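Local coordinates for protein RNA-dependent RNA Polymerase (Bombyx mori cytoplasmic polyhedrosis virus, PDB 6TZ0) that catalyses RNA-templated RNA synthesis, making plus strands in fully conservative transcription and complementary minus strands in genome replication, at residues M863-G868 and Y1141-Q1147; I392-L397 and Q653-N659. The contacts are given in a common frame with arbitrary orientation. Numbering follows the deposited sequence.

Contact 1 (M863-G868 and Y1141-Q1147); sequences MFTARG and YVLSPRQ
Segment 863-868 is a loop running into a two-residue strand, antiparallel to strand 1141-1142. Met863 (phi/psi -79/1) accepts through its carbonyl: Gln1147 NE2 donates to Met863 O at 3.0 Å. Phe864 has chi1 m, and the edge of its ring meets the partner backbone, with CE1 3.3 Å from Gln1147 O. At Thr865 the chain becomes extended; Gln1147 NE2 also donates to Thr865 O at 3.2 Å. The extended Gln1147 side chain (chi1 and chi2 t) thus bridges two loop carbonyls. Ala866 packs its CB 3.7 Å from Leu1143 CD2 and 3.9 Å from Tyr1141 CB. Strands 867-868 and 1141-1142 make a minimal two-stranded antiparallel ribbon within the C-terminal region. Arg867 and Val1142 form its hydrogen-bonded pair: Arg867 N to Val1142 O is 2.8 Å, and Val1142 N to Arg867 O is 2.9 Å. The Arg867 side chain (chi1 m) reaches Asp765 in a salt bridge, tying the ribbon to helix 754-766. Gly868 pairs with Tyr1141, non-hydrogen-bonded; at 90/-139 a CB would press on the preceding carbonyl O.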
ATOM      1  N   MET A 863     -30.368  -2.682  17.346  1.00 45.70           N
ATOM      2  CA  MET A 863     -29.069  -2.536  16.712  1.00 45.70           C
ATOM      3  C   MET A 863     -29.059  -1.485  15.616  1.00 45.70           C
ATOM      4  O   MET A 863     -28.016  -1.276  14.991  1.00 45.70           O
ATOM      5  CB  MET A 863     -28.624  -3.880  16.145  1.00 45.70           C
ATOM      6  CG  MET A 863     -28.541  -4.946  17.207  1.00 45.70           C
ATOM      7  SD  MET A 863     -27.468  -4.432  18.547  1.00 45.70           S
ATOM      8  CE  MET A 863     -25.908  -4.451  17.704  1.00 45.70           C
ATOM      9  N   PHE A 864     -30.186  -0.821  15.370  1.00 42.35           N
ATOM     10  CA  PHE A 864     -30.291   0.194  14.337  1.00 42.35           C
ATOM     11  C   PHE A 864     -30.557   1.572  14.919  1.00 42.35           C
ATOM     12  O   PHE A 864     -31.049   2.451  14.211  1.00 42.35           O
ATOM     13  CB  PHE A 864     -31.399  -0.163  13.356  1.00 42.35           C
ATOM     14  CG  PHE A 864     -31.235  -1.497  12.732  1.00 42.35           C
ATOM     15  CD1 PHE A 864     -30.294  -1.703  11.750  1.00 42.35           C
ATOM     16  CD2 PHE A 864     -32.036  -2.548  13.117  1.00 42.35           C
ATOM     17  CE1 PHE A 864     -30.161  -2.927  11.172  1.00 42.35           C
ATOM     18  CE2 PHE A 864     -31.910  -3.780  12.535  1.00 42.35           C
ATOM     19  CZ  PHE A 864     -30.963  -3.973  11.564  1.00 42.35           C
ATOM     20  N   THR A 865     -30.256   1.780  16.193  1.00 43.64           N
ATOM     21  CA  THR A 865     -30.533   3.070  16.796  1.00 43.64           C
ATOM     22  C   THR A 865     -29.425   4.066  16.472  1.00 43.64           C
ATOM     23  O   THR A 865     -28.255   3.706  16.310  1.00 43.64           O
ATOM     24  CB  THR A 865     -30.729   2.933  18.307  1.00 43.64           C
ATOM     25  OG1 THR A 865     -31.029   4.212  18.875  1.00 43.64           O
ATOM     26  CG2 THR A 865     -29.508   2.359  18.979  1.00 43.64           C
ATOM     27  N   ALA A 866     -29.820   5.326  16.343  1.00 44.84           N
ATOM     28  CA  ALA A 866     -28.902   6.373  15.942  1.00 44.84           C
ATOM     29  C   ALA A 866     -28.021   6.782  17.112  1.00 44.84           C
ATOM     30  O   ALA A 866     -28.382   6.647  18.281  1.00 44.84           O
ATOM     31  CB  ALA A 866     -29.667   7.579  15.410  1.00 44.84           C
ATOM     32  N   ARG A 867     -26.846   7.291  16.779  1.00 46.68           N
ATOM     33  CA  ARG A 867     -25.908   7.786  17.767  1.00 46.68           C
ATOM     34  C   ARG A 867     -25.755   9.285  17.578  1.00 46.68           C
ATOM     35  O   ARG A 867     -26.487   9.909  16.809  1.00 46.68           O
ATOM     36  CB  ARG A 867     -24.564   7.070  17.660  1.00 46.68           C
ATOM     37  CG  ARG A 867     -24.660   5.616  18.056  1.00 46.68           C
ATOM     38  CD  ARG A 867     -23.329   4.915  17.979  1.00 46.68           C
ATOM     39  NE  ARG A 867     -23.442   3.529  18.413  1.00 46.68           N
ATOM     40  CZ  ARG A 867     -23.661   2.508  17.595  1.00 46.68           C
ATOM     41  NH1 ARG A 867     -23.755   1.277  18.075  1.00 46.68           N
ATOM     42  NH2 ARG A 867     -23.770   2.718  16.295  1.00 46.68           N
ATOM     43  N   GLY A 868     -24.809   9.864  18.303  1.00 48.76           N
ATOM     44  CA  GLY A 868     -24.636  11.298  18.257  1.00 48.76           C
ATOM     45  C   GLY A 868     -25.477  11.990  19.302  1.00 48.76           C
ATOM     46  O   GLY A 868     -25.601  11.501  20.427  1.00 48.76           O
ATOM     47  N   TYR A1141     -28.368  13.473  14.214  1.00 51.11           N
ATOM     48  CA  TYR A1141     -28.208  12.044  14.445  1.00 51.11           C
ATOM     49  C   TYR A1141     -27.097  11.479  13.564  1.00 51.11           C
ATOM     50  O   TYR A1141     -26.677  12.096  12.585  1.00 51.11           O
ATOM     51  CB  TYR A1141     -29.520  11.295  14.199  1.00 51.11           C
ATOM     52  CG  TYR A1141     -30.061  11.360  12.784  1.00 51.11           C
ATOM     53  CD1 TYR A1141     -30.895  12.393  12.385  1.00 51.11           C
ATOM     54  CD2 TYR A1141     -29.773  10.364  11.864  1.00 51.11           C
ATOM     55  CE1 TYR A1141     -31.399  12.440  11.108  1.00 51.11           C
ATOM     56  CE2 TYR A1141     -30.275  10.406  10.589  1.00 51.11           C
ATOM     57  CZ  TYR A1141     -31.084  11.449  10.215  1.00 51.11           C
ATOM     58  OH  TYR A1141     -31.591  11.503   8.944  1.00 51.11           O
ATOM     59  N   VAL A1142     -26.614  10.290  13.933  1.00 46.57           N
ATOM     60  CA  VAL A1142     -25.544   9.598  13.214  1.00 46.57           C
ATOM     61  C   VAL A1142     -25.938   8.136  13.041  1.00 46.57           C
ATOM     62  O   VAL A1142     -26.194   7.442  14.031  1.00 46.57           O
ATOM     63  CB  VAL A1142     -24.188   9.695  13.940  1.00 46.57           C
ATOM     64  CG1 VAL A1142     -23.156   8.839  13.247  1.00 46.57           C
ATOM     65  CG2 VAL A1142     -23.682  11.123  14.004  1.00 46.57           C
ATOM     66  N   LEU A1143     -25.981   7.669  11.793  1.00 45.21           N
ATOM     67  CA  LEU A1143     -26.030   6.245  11.466  1.00 45.21           C
ATOM     68  C   LEU A1143     -24.777   5.864  10.684  1.00 45.21           C
ATOM     69  O   LEU A1143     -23.850   6.659  10.529  1.00 45.21           O
ATOM     70  CB  LEU A1143     -27.277   5.870  10.660  1.00 45.21           C
ATOM     71  CG  LEU A1143     -28.608   5.609  11.372  1.00 45.21           C
ATOM     72  CD1 LEU A1143     -28.415   4.668  12.548  1.00 45.21           C
ATOM     73  CD2 LEU A1143     -29.313   6.855  11.783  1.00 45.21           C
ATOM     74  N   SER A1144     -24.755   4.634  10.185  1.00 44.80           N
ATOM     75  CA  SER A1144     -23.615   4.104   9.454  1.00 44.80           C
ATOM     76  C   SER A1144     -24.093   3.229   8.306  1.00 44.80           C
ATOM     77  O   SER A1144     -25.156   2.609   8.397  1.00 44.80           O
ATOM     78  CB  SER A1144     -22.702   3.293  10.387  1.00 44.80           C
ATOM     79  OG  SER A1144     -21.600   2.747   9.688  1.00 44.80           O
ATOM     80  N   PRO A1145     -23.343   3.181   7.201  1.00 42.71           N
ATOM     81  CA  PRO A1145     -23.749   2.314   6.085  1.00 42.71           C
ATOM     82  C   PRO A1145     -23.641   0.827   6.378  1.00 42.71           C
ATOM     83  O   PRO A1145     -24.429   0.053   5.826  1.00 42.71           O
ATOM     84  CB  PRO A1145     -22.803   2.735   4.955  1.00 42.71           C
ATOM     85  CG  PRO A1145     -22.404   4.114   5.301  1.00 42.71           C
ATOM     86  CD  PRO A1145     -22.314   4.149   6.787  1.00 42.71           C
ATOM     87  N   ARG A1146     -22.689   0.394   7.209  1.00 41.41           N
ATOM     88  CA  ARG A1146     -22.659  -1.003   7.628  1.00 41.41           C
ATOM     89  C   ARG A1146     -23.805  -1.337   8.565  1.00 41.41           C
ATOM     90  O   ARG A1146     -24.192  -2.503   8.671  1.00 41.41           O
ATOM     91  CB  ARG A1146     -21.333  -1.329   8.313  1.00 41.41           C
ATOM     92  CG  ARG A1146     -20.139  -1.272   7.403  1.00 41.41           C
ATOM     93  CD  ARG A1146     -20.160  -2.445   6.455  1.00 41.41           C
ATOM     94  NE  ARG A1146     -19.023  -2.443   5.545  1.00 41.41           N
ATOM     95  CZ  ARG A1146     -18.868  -3.315   4.558  1.00 41.41           C
ATOM     96  NH1 ARG A1146     -17.806  -3.243   3.772  1.00 41.41           N
ATOM     97  NH2 ARG A1146     -19.776  -4.259   4.361  1.00 41.41           N
ATOM     98  N   GLN A1147     -24.349  -0.334   9.244  1.00 41.94           N
ATOM     99  CA  GLN A1147     -25.461  -0.536  10.159  1.00 41.94           C
ATOM    100  C   GLN A1147     -26.776  -0.645   9.393  1.00 41.94           C
ATOM    101  O   GLN A1147     -27.589  -1.535   9.659  1.00 41.94           O
ATOM    102  CB  GLN A1147     -25.490   0.620  11.162  1.00 41.94           C
ATOM    103  CG  GLN A1147     -26.441   0.453  12.317  1.00 41.94           C
ATOM    104  CD  GLN A1147     -26.382   1.616  13.280  1.00 41.94           C
ATOM    105  OE1 GLN A1147     -25.713   2.614  13.020  1.00 41.94           O
ATOM    106  NE2 GLN A1147     -27.061   1.484  14.407  1.00 41.94           N
TER

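Contact 2 (I392-L397 and Q653-N659); sequences IAQSYL and QGLVRGN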
ATOM      1  N   ILE A 392      -2.067 -10.162 -27.426  1.00 21.70           N
ATOM      2  CA  ILE A 392      -3.476 -10.299 -27.080  1.00 21.70           C
ATOM      3  C   ILE A 392      -3.908  -9.218 -26.096  1.00 21.70           C
ATOM      4  O   ILE A 392      -5.000  -8.651 -26.221  1.00 21.70           O
ATOM      5  CB  ILE A 392      -3.731 -11.722 -26.553  1.00 21.70           C
ATOM      6  CG1 ILE A 392      -3.585 -12.713 -27.702  1.00 21.70           C
ATOM      7  CG2 ILE A 392      -5.099 -11.856 -25.962  1.00 21.70           C
ATOM      8  CD1 ILE A 392      -3.508 -14.136 -27.281  1.00 21.70           C
ATOM      9  N   ALA A 393      -3.056  -8.885 -25.125  1.00 21.84           N
ATOM     10  CA  ALA A 393      -3.378  -7.782 -24.223  1.00 21.84           C
ATOM     11  C   ALA A 393      -3.328  -6.437 -24.940  1.00 21.84           C
ATOM     12  O   ALA A 393      -4.177  -5.565 -24.706  1.00 21.84           O
ATOM     13  CB  ALA A 393      -2.431  -7.782 -23.029  1.00 21.84           C
ATOM     14  N   GLN A 394      -2.354  -6.252 -25.834  1.00 21.63           N
ATOM     15  CA  GLN A 394      -2.249  -4.978 -26.524  1.00 21.63           C
ATOM     16  C   GLN A 394      -3.325  -4.780 -27.577  1.00 21.63           C
ATOM     17  O   GLN A 394      -3.631  -3.629 -27.884  1.00 21.63           O
ATOM     18  CB  GLN A 394      -0.872  -4.811 -27.156  1.00 21.63           C
ATOM     19  CG  GLN A 394       0.215  -4.581 -26.143  1.00 21.63           C
ATOM     20  CD  GLN A 394      -0.079  -3.400 -25.253  1.00 21.63           C
ATOM     21  OE1 GLN A 394      -0.281  -3.554 -24.054  1.00 21.63           O
ATOM     22  NE2 GLN A 394      -0.145  -2.217 -25.842  1.00 21.63           N
ATOM     23  N   SER A 395      -3.929  -5.853 -28.098  1.00 21.86           N
ATOM     24  CA  SER A 395      -5.017  -5.696 -29.058  1.00 21.86           C
ATOM     25  C   SER A 395      -6.231  -5.016 -28.440  1.00 21.86           C
ATOM     26  O   SER A 395      -6.970  -4.315 -29.136  1.00 21.86           O
ATOM     27  CB  SER A 395      -5.411  -7.051 -29.634  1.00 21.86           C
ATOM     28  OG  SER A 395      -6.009  -7.865 -28.647  1.00 21.86           O
ATOM     29  N   TYR A 396      -6.434  -5.182 -27.140  1.00 21.81           N
ATOM     30  CA  TYR A 396      -7.477  -4.449 -26.443  1.00 21.81           C
ATOM     31  C   TYR A 396      -6.976  -3.130 -25.877  1.00 21.81           C
ATOM     32  O   TYR A 396      -7.698  -2.130 -25.927  1.00 21.81           O
ATOM     33  CB  TYR A 396      -8.063  -5.308 -25.326  1.00 21.81           C
ATOM     34  CG  TYR A 396      -9.167  -4.633 -24.564  1.00 21.81           C
ATOM     35  CD1 TYR A 396     -10.416  -4.435 -25.137  1.00 21.81           C
ATOM     36  CD2 TYR A 396      -8.965  -4.202 -23.265  1.00 21.81           C
ATOM     37  CE1 TYR A 396     -11.428  -3.819 -24.435  1.00 21.81           C
ATOM     38  CE2 TYR A 396      -9.965  -3.590 -22.559  1.00 21.81           C
ATOM     39  CZ  TYR A 396     -11.196  -3.401 -23.144  1.00 21.81           C
ATOM     40  OH  TYR A 396     -12.193  -2.785 -22.431  1.00 21.81           O
ATOM     41  N   LEU A 397      -5.755  -3.093 -25.340  1.00 21.51           N
ATOM     42  CA  LEU A 397      -5.290  -1.881 -24.677  1.00 21.51           C
ATOM     43  C   LEU A 397      -4.871  -0.774 -25.635  1.00 21.51           C
ATOM     44  O   LEU A 397      -4.930   0.397 -25.253  1.00 21.51           O
ATOM     45  CB  LEU A 397      -4.129  -2.207 -23.741  1.00 21.51           C
ATOM     46  CG  LEU A 397      -4.448  -3.014 -22.487  1.00 21.51           C
ATOM     47  CD1 LEU A 397      -3.167  -3.377 -21.771  1.00 21.51           C
ATOM     48  CD2 LEU A 397      -5.369  -2.226 -21.577  1.00 21.51           C
ATOM     49  N   GLN A 653      -7.558  -6.945 -17.018  1.00 23.53           N
ATOM     50  CA  GLN A 653      -8.645  -6.578 -17.917  1.00 23.53           C
ATOM     51  C   GLN A 653      -8.191  -6.619 -19.367  1.00 23.53           C
ATOM     52  O   GLN A 653      -8.980  -6.983 -20.247  1.00 23.53           O
ATOM     53  CB  GLN A 653      -9.221  -5.209 -17.544  1.00 23.53           C
ATOM     54  CG  GLN A 653      -8.437  -3.993 -17.961  1.00 23.53           C
ATOM     55  CD  GLN A 653      -9.007  -2.732 -17.380  1.00 23.53           C
ATOM     56  OE1 GLN A 653      -9.906  -2.766 -16.553  1.00 23.53           O
ATOM     57  NE2 GLN A 653      -8.513  -1.599 -17.845  1.00 23.53           N
ATOM     58  N   GLY A 654      -6.905  -6.355 -19.617  1.00 22.11           N
ATOM     59  CA  GLY A 654      -6.388  -6.456 -20.963  1.00 22.11           C
ATOM     60  C   GLY A 654      -6.336  -7.885 -21.455  1.00 22.11           C
ATOM     61  O   GLY A 654      -6.747  -8.162 -22.581  1.00 22.11           O
ATOM     62  N   LEU A 655      -5.870  -8.812 -20.608  1.00 22.81           N
ATOM     63  CA  LEU A 655      -5.831 -10.221 -20.997  1.00 22.81           C
ATOM     64  C   LEU A 655      -7.227 -10.781 -21.249  1.00 22.81           C
ATOM     65  O   LEU A 655      -7.443 -11.478 -22.245  1.00 22.81           O
ATOM     66  CB  LEU A 655      -5.123 -11.064 -19.939  1.00 22.81           C
ATOM     67  CG  LEU A 655      -3.622 -10.936 -19.709  1.00 22.81           C
ATOM     68  CD1 LEU A 655      -3.227 -11.826 -18.553  1.00 22.81           C
ATOM     69  CD2 LEU A 655      -2.840 -11.303 -20.941  1.00 22.81           C
ATOM     70  N   VAL A 656      -8.200 -10.442 -20.397  1.00 23.57           N
ATOM     71  CA  VAL A 656      -9.540 -11.005 -20.554  1.00 23.57           C
ATOM     72  C   VAL A 656     -10.243 -10.426 -21.781  1.00 23.57           C
ATOM     73  O   VAL A 656     -10.766 -11.171 -22.626  1.00 23.57           O
ATOM     74  CB  VAL A 656     -10.361 -10.797 -19.269  1.00 23.57           C
ATOM     75  CG1 VAL A 656     -11.806 -11.179 -19.491  1.00 23.57           C
ATOM     76  CG2 VAL A 656      -9.791 -11.643 -18.163  1.00 23.57           C
ATOM     77  N   ARG A 657     -10.263  -9.096 -21.912  1.00 23.29           N
ATOM     78  CA  ARG A 657     -10.970  -8.499 -23.038  1.00 23.29           C
ATOM     79  C   ARG A 657     -10.252  -8.742 -24.364  1.00 23.29           C
ATOM     80  O   ARG A 657     -10.906  -8.885 -25.410  1.00 23.29           O
ATOM     81  CB  ARG A 657     -11.165  -7.016 -22.781  1.00 23.29           C
ATOM     82  CG  ARG A 657     -12.097  -6.696 -21.638  1.00 23.29           C
ATOM     83  CD  ARG A 657     -13.519  -7.034 -22.017  1.00 23.29           C
ATOM     84  NE  ARG A 657     -14.474  -6.587 -21.011  1.00 23.29           N
ATOM     85  CZ  ARG A 657     -15.782  -6.801 -21.082  1.00 23.29           C
ATOM     86  NH1 ARG A 657     -16.284  -7.461 -22.108  1.00 23.29           N
ATOM     87  NH2 ARG A 657     -16.581  -6.362 -20.125  1.00 23.29           N
ATOM     88  N   GLY A 658      -8.923  -8.846 -24.349  1.00 21.44           N
ATOM     89  CA  GLY A 658      -8.218  -9.225 -25.550  1.00 21.44           C
ATOM     90  C   GLY A 658      -8.415 -10.674 -25.919  1.00 21.44           C
ATOM     91  O   GLY A 658      -8.347 -11.023 -27.095  1.00 21.44           O
ATOM     92  N   ASN A 659      -8.658 -11.542 -24.933  1.00 23.51           N
ATOM     93  CA  ASN A 659      -9.023 -12.909 -25.273  1.00 23.51           C
ATOM     94  C   ASN A 659     -10.402 -12.960 -25.909  1.00 23.51           C
ATOM     95  O   ASN A 659     -10.647 -13.796 -26.782  1.00 23.51           O
ATOM     96  CB  ASN A 659      -9.000 -13.799 -24.037  1.00 23.51           C
ATOM     97  CG  ASN A 659      -8.978 -15.264 -24.384  1.00 23.51           C
ATOM     98  OD1 ASN A 659      -8.795 -15.638 -25.538  1.00 23.51           O
ATOM     99  ND2 ASN A 659      -9.217 -16.104 -23.397  1.00 23.51           N
TER
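Two helices cross almost at right angles here. The axes of segments 392-397 and 653-659 approach to 7.3 Å, with a crossing angle of 88°. Gly654 and Gly658, one turn apart, make this close approach possible. Ala393 CA and Gly654 CA are 4.6 Å apart. Tyr396 CA and Gly658 CA are 4.9 Å apart. Gly658 CA lies 3.3 Å from Ile392 O in a CA-H...O contact. A CB on Gly658 would clash with that oxygen. Ser395, in the p rotamer (chi1 68°), donates its OG to Ile392 O at 2.7 Å, so this oxygen is shared with Gly658 CA.

Tyr396 is the knob. Its chi1 is t, and its side chain sits among Gln653, Gly654, Arg657 and Gly658. Arg657 CB lies over the ring face, 3.3 Å from the ring centroid, in a CH-pi contact. Arg657 points its CA-CB bond toward helix 389-397; with chi1 and chi2 both m the guanidinium turns off to a salt bridge with Glu660. Leu397 (chi1 m, chi2 t) places CG 4.2 Å from Gly654 CA. Ala393 CB meets Leu655 CD2 at 4.1 Å. Ile392 also has chi1 m, and its CG2 reaches Asn659 N at 3.7 Å.

Leu655 lies about 8 Å, side chain to side chain, from Val548, a magnesium-binding residue with no metal bound in this model. The contact is a glycine-mediated, near-orthogonal helix crossing with a tyrosine knob in a hole. By sequence and topology, helix 644-665 probably corresponds to the motif B helix of the polymerase palm, beside the magnesium site.

Contact 2 comes first along the chain, and both its segments precede those of contact 1. Contact 2 joins helices 389-397 and 644-665 in the central polymerase domain. Contact 1 joins strands 867-868 and 1141-1142 in the C-terminal region of the polymerase. Their centres are about 44 Å apart, and their nearest atoms about 22 Å, so they do not touch. They share no helix, strand or sheet. Each closes a long excursion of the chain within its own region, of 255 residues in contact 2 and 272 in contact 1. The two thus belong to separate parts of the fold. Contact 2 lies near the magnesium-binding residues, whereas contact 1 is away from the known ligand and metal sites.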